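Local structure of nucleoporin NUP82 (Chaetomium thermophilum, 5CWW) at residues P15-K20 with E74-R79; R47-R52 with A564-D569; R52-F57 with D68-K73; Q63-D68 with A104-I109; Y575-A580 with L588-P593. The protein probably serves as a structural component of the nuclear pore complex and a docking site for transport factors, this piece being its N-terminal beta-propeller domain. One frame throughout, in Å; residues are numbered along the deposited sequence.

How the interactions relate
The first and last sheets of a beta-propeller illustrate how chemistry follows place in a fold. Interactions 3 and 4 are buried and lie in or beside the first sheet; they share Asp-68, which ends strand 63-68 and caps helix 69-77. Interaction 4 is built on backbone pairing and interaction 3 on a capped helix start. Interaction 1, at the surface, uses the far end of the same helix and is purely apolar across its two segments. Interaction 2 is partly buried and joins the two sheets through side chains and a water, whereas interaction 5 pairs the two strands of a bulged hairpin inside the last sheet. Interactions 3 and 5 touch through Leu-69 and Phe-576.

Interaction 1. Residues P15-K20 with E74-R79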
# COMPACT_ATOMS: atom_id res chain seq x y z
N PRO B 15 -6.69 37.24 -14.14
CA PRO B 15 -8.10 36.88 -14.31
C PRO B 15 -8.36 35.89 -15.45
O PRO B 15 -9.45 35.88 -16.01
CB PRO B 15 -8.75 38.23 -14.62
CG PRO B 15 -7.71 38.95 -15.40
CD PRO B 15 -6.37 38.50 -14.85
N ALA B 16 -7.38 35.06 -15.77
CA ALA B 16 -7.56 34.05 -16.81
C ALA B 16 -8.58 33.01 -16.35
O ALA B 16 -8.71 32.74 -15.16
CB ALA B 16 -6.24 33.38 -17.15
N PRO B 17 -9.32 32.41 -17.31
CA PRO B 17 -10.34 31.42 -16.96
C PRO B 17 -9.74 30.15 -16.35
O PRO B 17 -10.40 29.48 -15.56
CB PRO B 17 -11.01 31.12 -18.30
CG PRO B 17 -9.97 31.42 -19.32
CD PRO B 17 -9.19 32.57 -18.77
N GLY B 18 -8.50 29.84 -16.73
CA GLY B 18 -7.84 28.65 -16.23
C GLY B 18 -7.61 28.70 -14.73
O GLY B 18 -7.51 27.66 -14.07
N HIS B 19 -7.52 29.91 -14.18
CA HIS B 19 -7.25 30.08 -12.76
C HIS B 19 -8.44 29.64 -11.90
O HIS B 19 -8.29 29.38 -10.71
CB HIS B 19 -6.90 31.54 -12.45
CG HIS B 19 -6.50 31.78 -11.03
ND1 HIS B 19 -5.32 31.28 -10.50
CD2 HIS B 19 -7.11 32.45 -10.03
CE1 HIS B 19 -5.23 31.64 -9.23
NE2 HIS B 19 -6.30 32.35 -8.92
N LYS B 20 -9.61 29.56 -12.52
CA LYS B 20 -10.82 29.16 -11.80
C LYS B 20 -10.71 27.73 -11.28
O LYS B 20 -11.37 27.37 -10.31
CB LYS B 20 -12.04 29.28 -12.72
CG LYS B 20 -12.38 30.71 -13.12
CD LYS B 20 -13.65 30.76 -13.97
CE LYS B 20 -14.00 32.18 -14.37
NZ LYS B 20 -14.31 33.05 -13.19
N GLU B 74 -5.64 28.38 -25.13
CA GLU B 74 -6.08 29.04 -26.35
C GLU B 74 -7.04 30.19 -26.06
O GLU B 74 -7.01 31.22 -26.75
CB GLU B 74 -6.76 28.02 -27.28
CG GLU B 74 -7.25 28.60 -28.60
CD GLU B 74 -7.88 27.56 -29.50
OE1 GLU B 74 -7.73 26.35 -29.22
OE2 GLU B 74 -8.54 27.94 -30.49
N SER B 75 -7.89 30.03 -25.06
CA SER B 75 -8.86 31.06 -24.69
C SER B 75 -8.16 32.34 -24.24
O SER B 75 -8.65 33.44 -24.49
CB SER B 75 -9.79 30.56 -23.59
OG SER B 75 -10.52 29.42 -24.02
N TRP B 76 -7.02 32.19 -23.58
CA TRP B 76 -6.25 33.33 -23.10
C TRP B 76 -5.34 33.89 -24.18
O TRP B 76 -4.87 35.03 -24.08
CB TRP B 76 -5.43 32.94 -21.87
CG TRP B 76 -4.76 34.11 -21.21
CD1 TRP B 76 -3.43 34.42 -21.25
CD2 TRP B 76 -5.38 35.14 -20.43
NE1 TRP B 76 -3.19 35.57 -20.54
CE2 TRP B 76 -4.37 36.03 -20.03
CE3 TRP B 76 -6.70 35.38 -20.04
CZ2 TRP B 76 -4.64 37.15 -19.25
CZ3 TRP B 76 -6.96 36.50 -19.26
CH2 TRP B 76 -5.94 37.37 -18.87
N GLU B 77 -5.07 33.09 -25.21
CA GLU B 77 -4.25 33.53 -26.33
C GLU B 77 -5.09 34.22 -27.40
O GLU B 77 -4.61 35.12 -28.09
CB GLU B 77 -3.49 32.35 -26.93
CG GLU B 77 -2.35 31.85 -26.05
CD GLU B 77 -1.55 30.73 -26.69
OE1 GLU B 77 -2.14 29.95 -27.47
OE2 GLU B 77 -0.34 30.64 -26.41
N SER B 78 -6.35 33.80 -27.52
CA SER B 78 -7.26 34.35 -28.51
C SER B 78 -8.37 35.17 -27.85
O SER B 78 -9.51 35.19 -28.33
CB SER B 78 -7.86 33.22 -29.36
OG SER B 78 -8.63 32.34 -28.56
N ARG B 79 -8.03 35.83 -26.75
CA ARG B 79 -8.97 36.71 -26.06
C ARG B 79 -9.04 38.07 -26.76
O ARG B 79 -8.05 38.55 -27.30
CB ARG B 79 -8.55 36.90 -24.60
CG ARG B 79 -7.13 37.40 -24.43
CD ARG B 79 -6.89 37.99 -23.05
NE ARG B 79 -5.48 38.26 -22.81
CZ ARG B 79 -5.01 39.13 -21.92
NH1 ARG B 79 -5.85 39.85 -21.18
NH2 ARG B 79 -3.71 39.30 -21.78
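Ala-16 presses its methyl group onto one face of the Trp-76 indole, and this is where the packing is tight. Ala-16 CB lies 3.9 Å from the centroid of the Trp-76 six-membered ring, 23° off its normal, a CH-pi contact, and 3.5 Å from Trp-76 CE3. CG of Trp-76 is anti to the backbone N (chi1 -172°), which carries the indole out toward the loop. Around this centre the fit slackens. Pro-17 CD approaches Trp-76 CE3 obliquely at 4.0 Å, and Pro-15, on the exposed side, brings CD only to 4.2 Å from Trp-76 CH2. On the opposite face of the indole lies Arg-79, an exposed residue whose NE stands over the ring centre. Ser-75 adds a loose touch of CB on the Pro-17 ring, while its hydroxyl bonds back to Gln-71 O. The contact thus lays the loop and 3-10 segment ahead of strand 49-52 against the C-terminal end of helix 69-77, beside the sheet holding strands 63-68 and 106-110.

Interaction 2. Residues R47-R52 with A564-D569; sequences RTIARR and AATSID
Arg-51 and Ile-568 lie alongside each other with their side chains running opposite ways, and this pairing sets the character of the contact. Arg-51 CG sits between the backbone N and the carbonyl carbon (chi1 67°), and a bend at chi3 of -75° brings NE alongside the isoleucine, 3.5 Å from Ile-568 CG1. The guanidinium then turns one face to Ile-568, with CA of that residue above it toward the rim, while NH2 bonds to Gly-53 O. Earlier along the same side chain, Arg-51 CD rests 3.4 Å from Thr-566 CG2, the two side chains crossing obliquely. Thr-566 turns its other branch to Ile-49: OG1 lies 3.5 Å from Ile-49 CG2 and makes a weak bond back to Ala-564 O. That carbonyl is also met by a water, 2.9 Å from Ala-564 O, which accepts from Ile-49 N at 2.9 Å and so bridges the backbones. At the far end Ala-564 CB approaches Arg-47 NH1 obliquely, a guanidinium held elsewhere by Asp-391 and Phe-492 O.

With axes 7.9 Å apart and 22° between their directions, strands 49-52 and 566-569 are too far apart to pair directly. They are the first strands of the first and last propeller sheets, packed side by side, consistent with the place where the propeller ring closes, each hydrogen-bonded within its own sheet to strand 55-60 or 576-580.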
# COMPACT_ATOMS: atom_id res chain seq x y z
N ARG B 47 -3.63 14.07 -2.86
CA ARG B 47 -3.57 13.79 -4.29
C ARG B 47 -4.78 14.42 -4.98
O ARG B 47 -5.61 13.72 -5.57
CB ARG B 47 -3.52 12.29 -4.56
CG ARG B 47 -2.31 11.61 -3.93
CD ARG B 47 -2.13 10.19 -4.42
NE ARG B 47 -0.96 9.56 -3.82
CZ ARG B 47 0.29 9.78 -4.22
NH1 ARG B 47 0.54 10.61 -5.22
NH2 ARG B 47 1.30 9.17 -3.61
N THR B 48 -4.88 15.74 -4.88
CA THR B 48 -6.08 16.45 -5.29
C THR B 48 -6.10 16.82 -6.78
O THR B 48 -7.01 17.50 -7.24
CB THR B 48 -6.25 17.73 -4.46
OG1 THR B 48 -4.99 18.40 -4.35
CG2 THR B 48 -6.75 17.39 -3.06
N ILE B 49 -5.09 16.37 -7.52
CA ILE B 49 -5.03 16.60 -8.96
C ILE B 49 -4.86 15.27 -9.70
O ILE B 49 -3.99 14.47 -9.37
CB ILE B 49 -3.89 17.55 -9.36
CG1 ILE B 49 -4.06 18.90 -8.65
CG2 ILE B 49 -3.87 17.76 -10.87
CD1 ILE B 49 -2.91 19.87 -8.87
N ALA B 50 -5.70 15.07 -10.71
CA ALA B 50 -5.61 13.91 -11.59
C ALA B 50 -5.76 14.38 -13.03
O ALA B 50 -6.22 15.49 -13.27
CB ALA B 50 -6.68 12.88 -11.25
N ARG B 51 -5.37 13.54 -13.99
CA ARG B 51 -5.35 13.96 -15.39
C ARG B 51 -5.62 12.84 -16.38
O ARG B 51 -5.46 11.66 -16.06
CB ARG B 51 -4.00 14.58 -15.73
CG ARG B 51 -2.84 13.59 -15.70
CD ARG B 51 -1.57 14.19 -16.25
NE ARG B 51 -1.59 14.31 -17.71
CZ ARG B 51 -1.14 13.39 -18.56
NH1 ARG B 51 -0.62 12.25 -18.12
NH2 ARG B 51 -1.20 13.61 -19.86
N ARG B 52 -6.01 13.24 -17.58
CA ARG B 52 -6.05 12.35 -18.73
C ARG B 52 -5.77 13.22 -19.95
O ARG B 52 -6.49 14.19 -20.21
CB ARG B 52 -7.39 11.62 -18.85
CG ARG B 52 -8.61 12.52 -18.93
CD ARG B 52 -9.89 11.69 -19.02
NE ARG B 52 -11.04 12.51 -19.38
CZ ARG B 52 -12.26 12.03 -19.61
NH1 ARG B 52 -12.50 10.73 -19.53
NH2 ARG B 52 -13.25 12.86 -19.93
N ALA B 564 -0.20 16.72 -4.83
CA ALA B 564 0.82 15.83 -5.36
C ALA B 564 1.12 16.17 -6.82
O ALA B 564 0.20 16.33 -7.62
CB ALA B 564 0.38 14.38 -5.24
N ALA B 565 2.40 16.28 -7.13
CA ALA B 565 2.84 16.68 -8.46
C ALA B 565 2.26 15.77 -9.54
O ALA B 565 2.24 14.55 -9.38
CB ALA B 565 4.36 16.68 -8.54
N THR B 566 1.79 16.37 -10.62
CA THR B 566 1.23 15.63 -11.74
C THR B 566 2.05 15.92 -13.00
O THR B 566 2.06 17.05 -13.49
CB THR B 566 -0.24 15.99 -11.99
OG1 THR B 566 -0.98 15.83 -10.77
CG2 THR B 566 -0.84 15.11 -13.07
N SER B 567 2.74 14.91 -13.50
CA SER B 567 3.59 15.07 -14.67
C SER B 567 2.78 14.96 -15.96
O SER B 567 1.97 14.05 -16.12
CB SER B 567 4.71 14.02 -14.67
OG SER B 567 5.64 14.28 -15.70
N ILE B 568 3.02 15.90 -16.87
CA ILE B 568 2.32 15.95 -18.15
C ILE B 568 3.31 16.17 -19.28
O ILE B 568 4.16 17.06 -19.21
CB ILE B 568 1.26 17.06 -18.18
CG1 ILE B 568 0.44 17.02 -16.88
CG2 ILE B 568 0.38 16.91 -19.42
CD1 ILE B 568 -0.83 17.86 -16.88
N ASP B 569 3.20 15.36 -20.33
CA ASP B 569 4.06 15.48 -21.50
C ASP B 569 3.21 15.48 -22.76
O ASP B 569 3.00 14.43 -23.38
CB ASP B 569 5.09 14.35 -21.56
CG ASP B 569 6.05 14.49 -22.72
OD1 ASP B 569 6.36 15.64 -23.11
OD2 ASP B 569 6.50 13.46 -23.26
O HOH W 1 -2.46 15.18 -7.09

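Interaction 3. Residues R52-F57 with D68-K73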
# COMPACT_ATOMS: atom_id res chain seq x y z
N ARG B 52 -6.01 13.24 -17.58
CA ARG B 52 -6.05 12.35 -18.73
C ARG B 52 -5.77 13.22 -19.95
O ARG B 52 -6.49 14.19 -20.21
CB ARG B 52 -7.39 11.62 -18.85
CG ARG B 52 -8.61 12.52 -18.93
CD ARG B 52 -9.89 11.69 -19.02
NE ARG B 52 -11.04 12.51 -19.38
CZ ARG B 52 -12.26 12.03 -19.61
NH1 ARG B 52 -12.50 10.73 -19.53
NH2 ARG B 52 -13.25 12.86 -19.93
N GLY B 53 -4.72 12.89 -20.69
CA GLY B 53 -4.27 13.75 -21.77
C GLY B 53 -4.00 15.15 -21.25
O GLY B 53 -3.23 15.32 -20.30
N THR B 54 -4.65 16.14 -21.85
CA THR B 54 -4.49 17.53 -21.42
C THR B 54 -5.59 17.97 -20.45
O THR B 54 -5.60 19.11 -19.99
CB THR B 54 -4.49 18.48 -22.63
OG1 THR B 54 -5.69 18.31 -23.39
CG2 THR B 54 -3.29 18.21 -23.52
N GLU B 55 -6.52 17.06 -20.15
CA GLU B 55 -7.57 17.35 -19.17
C GLU B 55 -7.05 17.10 -17.75
O GLU B 55 -6.26 16.18 -17.53
CB GLU B 55 -8.80 16.48 -19.42
CG GLU B 55 -9.49 16.72 -20.75
CD GLU B 55 -10.76 15.89 -20.91
OE1 GLU B 55 -11.13 15.18 -19.95
OE2 GLU B 55 -11.38 15.94 -21.99
N ILE B 56 -7.52 17.91 -16.80
CA ILE B 56 -7.18 17.70 -15.40
C ILE B 56 -8.42 17.82 -14.52
O ILE B 56 -9.39 18.50 -14.87
CB ILE B 56 -6.11 18.70 -14.91
CG1 ILE B 56 -6.61 20.15 -15.01
CG2 ILE B 56 -4.83 18.53 -15.71
CD1 ILE B 56 -5.71 21.15 -14.31
N PHE B 57 -8.37 17.15 -13.37
CA PHE B 57 -9.46 17.18 -12.40
C PHE B 57 -8.89 17.65 -11.07
O PHE B 57 -7.99 17.02 -10.52
CB PHE B 57 -10.10 15.80 -12.26
CG PHE B 57 -10.67 15.27 -13.55
CD1 PHE B 57 -9.85 14.68 -14.50
CD2 PHE B 57 -12.02 15.36 -13.81
CE1 PHE B 57 -10.37 14.20 -15.68
CE2 PHE B 57 -12.55 14.87 -14.99
CZ PHE B 57 -11.72 14.29 -15.93
N ASP B 68 -9.79 21.52 -19.54
CA ASP B 68 -8.80 21.15 -20.54
C ASP B 68 -7.77 22.27 -20.66
O ASP B 68 -8.10 23.41 -21.00
CB ASP B 68 -9.47 20.90 -21.90
CG ASP B 68 -8.53 20.26 -22.91
OD1 ASP B 68 -7.37 20.70 -23.02
OD2 ASP B 68 -8.96 19.32 -23.61
N LEU B 69 -6.51 21.95 -20.38
CA LEU B 69 -5.44 22.94 -20.38
C LEU B 69 -5.19 23.52 -21.77
O LEU B 69 -4.76 24.67 -21.90
CB LEU B 69 -4.14 22.33 -19.84
CG LEU B 69 -4.18 21.82 -18.40
CD1 LEU B 69 -2.83 21.22 -18.02
CD2 LEU B 69 -4.57 22.93 -17.43
N ALA B 70 -5.46 22.73 -22.81
CA ALA B 70 -5.26 23.18 -24.18
C ALA B 70 -6.22 24.32 -24.51
O ALA B 70 -5.81 25.37 -25.00
CB ALA B 70 -5.45 22.03 -25.15
N GLN B 71 -7.50 24.10 -24.24
CA GLN B 71 -8.53 25.09 -24.55
C GLN B 71 -8.37 26.34 -23.68
O GLN B 71 -8.51 27.46 -24.16
CB GLN B 71 -9.93 24.49 -24.36
CG GLN B 71 -10.16 23.22 -25.16
CD GLN B 71 -11.54 22.62 -24.94
OE1 GLN B 71 -12.47 23.32 -24.53
NE2 GLN B 71 -11.68 21.33 -25.20
N LEU B 72 -8.07 26.14 -22.39
CA LEU B 72 -7.89 27.26 -21.47
C LEU B 72 -6.69 28.11 -21.88
O LEU B 72 -6.68 29.32 -21.67
CB LEU B 72 -7.71 26.75 -20.04
CG LEU B 72 -8.95 26.11 -19.42
CD1 LEU B 72 -8.57 25.31 -18.18
CD2 LEU B 72 -9.98 27.17 -19.07
N LYS B 73 -5.68 27.47 -22.46
CA LYS B 73 -4.53 28.19 -22.98
C LYS B 73 -4.95 29.03 -24.19
O LYS B 73 -4.66 30.22 -24.26
CB LYS B 73 -3.41 27.22 -23.38
CG LYS B 73 -2.14 27.91 -23.89
CD LYS B 73 -1.15 26.91 -24.45
CE LYS B 73 0.06 27.60 -25.06
NZ LYS B 73 0.94 26.66 -25.80
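Glu-55 and Asp-68 face each other as an antiparallel non-hydrogen-bonded pair, their CA atoms 4.2 Å apart, just where strand 63-68 gives way to helix 69-77. The motif is a helix N-cap set beside a hairpin turn: Arg-52 to Glu-55 form a type II' turn with Gly-53 at its positive-phi position. The turn directs the Thr-54 carbonyl at the first residue of the helix, and Leu-69 N donates to Thr-54 O over 3.0 Å, nearly straight at 170°.

Asp-68 supplies the cap itself. Its carboxylate oxygen OD1 takes two bonds. Ala-70 N lies 2.8 Å from Asp-68 OD1 and comes in nearly along the C-O axis. The Thr-54 hydroxyl donates from 39° above the carboxylate plane, Thr-54 OG1 to Asp-68 OD1 2.9 Å. An alanine in place of Asp-68 would probably leave Thr-54 OG1 and Ala-70 N without this shared acceptor and weaken the start of the helix. The Glu-55 carboxylate comes close enough, Glu-55 OE2 to Asp-68 OD2 4.5 Å, that mutual repulsion may be felt, but Glu-55 has its own partners: Arg-52 in a salt bridge, Trp-66 NE1 and Ser-145. Next to the polar cluster Leu-69, which also packs on Ile-568 and Phe-576, crosses Ile-56 at about a right angle, with Leu-69 CD2 3.8 Å from Ile-56 CD1.

Interaction 4. Residues Q63-D68 with A104-I109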
# COMPACT_ATOMS: atom_id res chain seq x y z
N GLN B 63 -16.03 19.41 -4.19
CA GLN B 63 -16.28 19.46 -5.63
C GLN B 63 -14.99 19.24 -6.43
O GLN B 63 -13.89 19.48 -5.93
CB GLN B 63 -16.90 20.80 -6.02
CG GLN B 63 -16.00 22.01 -5.79
CD GLN B 63 -16.68 23.32 -6.14
OE1 GLN B 63 -17.90 23.39 -6.28
NE2 GLN B 63 -15.88 24.37 -6.30
N ILE B 64 -15.16 18.77 -7.66
CA ILE B 64 -14.04 18.56 -8.57
C ILE B 64 -14.15 19.52 -9.76
O ILE B 64 -15.15 19.52 -10.48
CB ILE B 64 -13.99 17.11 -9.10
CG1 ILE B 64 -13.97 16.12 -7.93
CG2 ILE B 64 -12.77 16.91 -9.99
CD1 ILE B 64 -14.14 14.67 -8.35
N ARG B 65 -13.12 20.33 -9.95
CA ARG B 65 -13.10 21.30 -11.04
C ARG B 65 -12.42 20.70 -12.26
O ARG B 65 -11.24 20.34 -12.22
CB ARG B 65 -12.42 22.60 -10.60
CG ARG B 65 -13.13 23.24 -9.43
CD ARG B 65 -12.48 24.53 -8.99
NE ARG B 65 -13.24 25.16 -7.91
CZ ARG B 65 -12.72 25.96 -6.98
NH1 ARG B 65 -11.43 26.26 -7.01
NH2 ARG B 65 -13.49 26.47 -6.04
N TRP B 66 -13.18 20.60 -13.34
CA TRP B 66 -12.76 19.92 -14.56
C TRP B 66 -12.38 20.93 -15.65
O TRP B 66 -13.12 21.89 -15.89
CB TRP B 66 -13.88 19.01 -15.05
CG TRP B 66 -13.58 18.23 -16.28
CD1 TRP B 66 -12.37 17.77 -16.69
CD2 TRP B 66 -14.53 17.82 -17.28
NE1 TRP B 66 -12.50 17.09 -17.88
CE2 TRP B 66 -13.82 17.11 -18.26
CE3 TRP B 66 -15.91 17.98 -17.43
CZ2 TRP B 66 -14.44 16.56 -19.38
CZ3 TRP B 66 -16.53 17.44 -18.54
CH2 TRP B 66 -15.79 16.73 -19.50
N GLY B 67 -11.25 20.72 -16.30
CA GLY B 67 -10.81 21.62 -17.36
C GLY B 67 -9.76 21.05 -18.29
O GLY B 67 -8.95 20.22 -17.90
N ASP B 68 -9.79 21.52 -19.54
CA ASP B 68 -8.80 21.15 -20.54
C ASP B 68 -7.77 22.27 -20.66
O ASP B 68 -8.10 23.41 -21.00
CB ASP B 68 -9.47 20.90 -21.90
CG ASP B 68 -8.53 20.26 -22.91
OD1 ASP B 68 -7.37 20.70 -23.02
OD2 ASP B 68 -8.96 19.32 -23.61
N ALA B 104 -15.51 28.19 -21.78
CA ALA B 104 -15.00 27.11 -22.62
C ALA B 104 -13.84 26.39 -21.94
O ALA B 104 -12.94 27.03 -21.39
CB ALA B 104 -14.57 27.65 -23.97
N GLY B 105 -13.87 25.07 -21.97
CA GLY B 105 -12.80 24.27 -21.40
C GLY B 105 -12.79 24.24 -19.89
O GLY B 105 -11.77 23.92 -19.27
N TYR B 106 -13.92 24.59 -19.28
CA TYR B 106 -14.05 24.60 -17.83
C TYR B 106 -15.44 24.17 -17.39
O TYR B 106 -16.44 24.67 -17.89
CB TYR B 106 -13.73 25.99 -17.27
CG TYR B 106 -13.96 26.10 -15.77
CD1 TYR B 106 -13.13 25.44 -14.88
CD2 TYR B 106 -15.01 26.85 -15.26
CE1 TYR B 106 -13.33 25.53 -13.51
CE2 TYR B 106 -15.22 26.95 -13.90
CZ TYR B 106 -14.38 26.29 -13.03
OH TYR B 106 -14.58 26.38 -11.67
N ARG B 107 -15.49 23.24 -16.45
CA ARG B 107 -16.75 22.74 -15.92
C ARG B 107 -16.60 22.38 -14.44
O ARG B 107 -15.52 22.00 -14.00
CB ARG B 107 -17.23 21.51 -16.70
CG ARG B 107 -18.08 21.83 -17.92
CD ARG B 107 -19.46 22.33 -17.53
NE ARG B 107 -20.47 21.97 -18.52
CZ ARG B 107 -21.78 22.07 -18.32
NH1 ARG B 107 -22.26 22.51 -17.17
NH2 ARG B 107 -22.62 21.71 -19.28
N ILE B 108 -17.70 22.51 -13.69
CA ILE B 108 -17.70 22.15 -12.28
C ILE B 108 -18.34 20.77 -12.12
O ILE B 108 -19.33 20.45 -12.79
CB ILE B 108 -18.47 23.19 -11.42
CG1 ILE B 108 -17.80 23.37 -10.06
CG2 ILE B 108 -19.95 22.83 -11.26
CD1 ILE B 108 -16.55 24.21 -10.13
N ILE B 109 -17.75 19.95 -11.26
CA ILE B 109 -18.30 18.63 -10.93
C ILE B 109 -18.65 18.58 -9.45
O ILE B 109 -17.78 18.34 -8.61
CB ILE B 109 -17.32 17.48 -11.25
CG1 ILE B 109 -16.66 17.67 -12.62
CG2 ILE B 109 -18.04 16.14 -11.17
CD1 ILE B 109 -17.61 17.62 -13.77
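Ile-64 with Ile-109 and Trp-66 with Arg-107 are the hydrogen-bonded pairs of an antiparallel strand pairing, 160° between directions, which Asp-68 N extends by a bond to Gly-105 O of 3.1 Å. On the face holding both hydrogen-bonded pairs, Trp-66 CB meets Ile-109 CG1 at 3.9 Å, and its ring atom CE3 lies 3.8 Å from Arg-107 CB. The indole and guanidinium planes are only 13° apart; their polar ends find Glu-55 and the His-147 carbonyl. On the other face Arg-65 runs alongside Ile-108 and Tyr-106, all pointing the same way, with Arg-65 CG 3.6 Å from Ile-108 CD1 and Arg-65 CD 3.9 Å from Tyr-106 OH. The Gln-63 side chain lies aslant Ile-108, its CD 4.1 Å from Ile-108 CG1. An alanine in place of Gln-63 would probably leave that flank of Ile-108 uncovered and its end freer to turn. At this edge of the first sheet the hydrogen bonds between the two strands all come from the backbone, while Arg-65 and Arg-107 touch the facing strand through carbon.

Interaction 5. Residues Y575-A580 with L588-P593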
# COMPACT_ATOMS: atom_id res chain seq x y z
N TYR B 575 6.17 19.71 -21.86
CA TYR B 575 6.54 18.81 -20.77
C TYR B 575 6.71 19.61 -19.49
O TYR B 575 7.60 20.46 -19.40
CB TYR B 575 7.82 18.06 -21.14
CG TYR B 575 8.43 17.21 -20.05
CD1 TYR B 575 7.64 16.40 -19.24
CD2 TYR B 575 9.80 17.20 -19.86
CE1 TYR B 575 8.22 15.61 -18.25
CE2 TYR B 575 10.38 16.42 -18.87
CZ TYR B 575 9.59 15.63 -18.07
OH TYR B 575 10.18 14.86 -17.10
N PHE B 576 5.86 19.35 -18.50
CA PHE B 576 5.85 20.15 -17.28
C PHE B 576 5.23 19.41 -16.10
O PHE B 576 4.64 18.34 -16.25
CB PHE B 576 5.10 21.46 -17.52
CG PHE B 576 3.64 21.27 -17.85
CD1 PHE B 576 3.25 20.84 -19.11
CD2 PHE B 576 2.66 21.54 -16.91
CE1 PHE B 576 1.91 20.67 -19.42
CE2 PHE B 576 1.32 21.38 -17.22
CZ PHE B 576 0.95 20.95 -18.47
N ILE B 577 5.39 20.00 -14.92
CA ILE B 577 4.78 19.50 -13.69
C ILE B 577 3.62 20.40 -13.30
O ILE B 577 3.69 21.61 -13.47
CB ILE B 577 5.78 19.45 -12.54
CG1 ILE B 577 6.95 18.55 -12.90
CG2 ILE B 577 5.12 18.95 -11.26
CD1 ILE B 577 8.16 18.89 -12.12
N LEU B 578 2.58 19.79 -12.75
CA LEU B 578 1.42 20.53 -12.26
C LEU B 578 1.21 20.24 -10.78
O LEU B 578 1.14 19.08 -10.37
CB LEU B 578 0.17 20.17 -13.07
CG LEU B 578 -1.10 20.94 -12.71
CD1 LEU B 578 -0.93 22.43 -13.00
CD2 LEU B 578 -2.29 20.37 -13.46
N SER B 579 1.14 21.29 -9.98
CA SER B 579 0.76 21.18 -8.58
C SER B 579 -0.13 22.35 -8.23
O SER B 579 -0.58 23.07 -9.12
CB SER B 579 2.00 21.14 -7.67
OG SER B 579 1.64 20.92 -6.32
N ALA B 580 -0.40 22.55 -6.94
CA ALA B 580 -1.26 23.65 -6.53
C ALA B 580 -1.22 23.88 -5.03
O ALA B 580 -1.06 22.95 -4.25
CB ALA B 580 -2.70 23.39 -6.97
N LEU B 588 5.32 24.32 -13.72
CA LEU B 588 6.72 24.55 -14.07
C LEU B 588 7.14 23.69 -15.26
O LEU B 588 7.05 22.46 -15.22
CB LEU B 588 7.61 24.26 -12.87
CG LEU B 588 7.21 25.02 -11.60
CD1 LEU B 588 8.05 24.57 -10.41
CD2 LEU B 588 7.33 26.52 -11.80
N PHE B 589 7.61 24.35 -16.32
CA PHE B 589 7.89 23.69 -17.59
C PHE B 589 9.37 23.34 -17.75
O PHE B 589 10.25 24.05 -17.25
CB PHE B 589 7.45 24.59 -18.75
CG PHE B 589 5.96 24.72 -18.88
CD1 PHE B 589 5.21 25.37 -17.92
CD2 PHE B 589 5.30 24.19 -19.98
CE1 PHE B 589 3.84 25.49 -18.03
CE2 PHE B 589 3.92 24.30 -20.10
CZ PHE B 589 3.19 24.95 -19.13
N PHE B 590 9.63 22.24 -18.46
CA PHE B 590 10.99 21.76 -18.70
C PHE B 590 11.31 21.65 -20.19
O PHE B 590 12.47 21.57 -20.57
CB PHE B 590 11.20 20.40 -18.04
CG PHE B 590 10.98 20.42 -16.57
CD1 PHE B 590 11.97 20.86 -15.71
CD2 PHE B 590 9.77 20.00 -16.04
CE1 PHE B 590 11.76 20.87 -14.35
CE2 PHE B 590 9.56 20.01 -14.69
CZ PHE B 590 10.55 20.44 -13.84
N GLU B 591 10.27 21.64 -21.02
CA GLU B 591 10.45 21.49 -22.45
C GLU B 591 9.20 21.90 -23.21
O GLU B 591 8.15 21.26 -23.08
CB GLU B 591 10.83 20.05 -22.79
CG GLU B 591 11.22 19.82 -24.24
CD GLU B 591 11.62 18.38 -24.51
OE1 GLU B 591 11.26 17.50 -23.69
OE2 GLU B 591 12.31 18.12 -25.52
N THR B 592 9.32 22.96 -23.99
CA THR B 592 8.23 23.46 -24.82
C THR B 592 8.46 23.06 -26.27
O THR B 592 9.59 22.72 -26.64
CB THR B 592 8.09 24.99 -24.72
OG1 THR B 592 9.32 25.61 -25.08
CG2 THR B 592 7.72 25.39 -23.30
N PRO B 593 7.41 23.08 -27.10
CA PRO B 593 7.57 22.75 -28.52
C PRO B 593 8.55 23.67 -29.24
O PRO B 593 9.16 23.25 -30.22
CB PRO B 593 6.15 22.91 -29.09
CG PRO B 593 5.25 22.78 -27.92
CD PRO B 593 6.00 23.35 -26.76
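Tyr-575 faces both Phe-590 and Glu-591, which makes this hairpin end a classic beta bulge. Among the hydrogen bonds, Tyr-575 O takes Phe-590 N at 2.9 Å and, weakly, Glu-591 N at 3.3 Å, while Tyr-575 N donates to Glu-591 O over 2.8 Å. Beyond the bulge regular antiparallel pairing resumes, Ile-577 N reaching Leu-588 O at 3.0 Å and Leu-588 N returning to Ile-577 O.

The two aromatic pairs differ in geometry. Phe-576 and Phe-589 lie side by side as an offset stack, centroids 4.5 Å apart and planes 15° from parallel; Phe-576 CB sits over the Phe-589 ring, 3.7 Å from its centroid, in a CH-pi contact. Tyr-575 and Phe-590 meet obliquely instead, planes at 46°, the closest touch being Tyr-575 CD2 to Phe-590 CB at 3.9 Å. The Tyr-575 hydroxyl turns to Asp-495.

One carbonyl thus serves two amides, and the extra residue in strand 585-589's continuation is absorbed without giving up the pairing, while the stacked phenylalanines add apolar packing on the face that holds them.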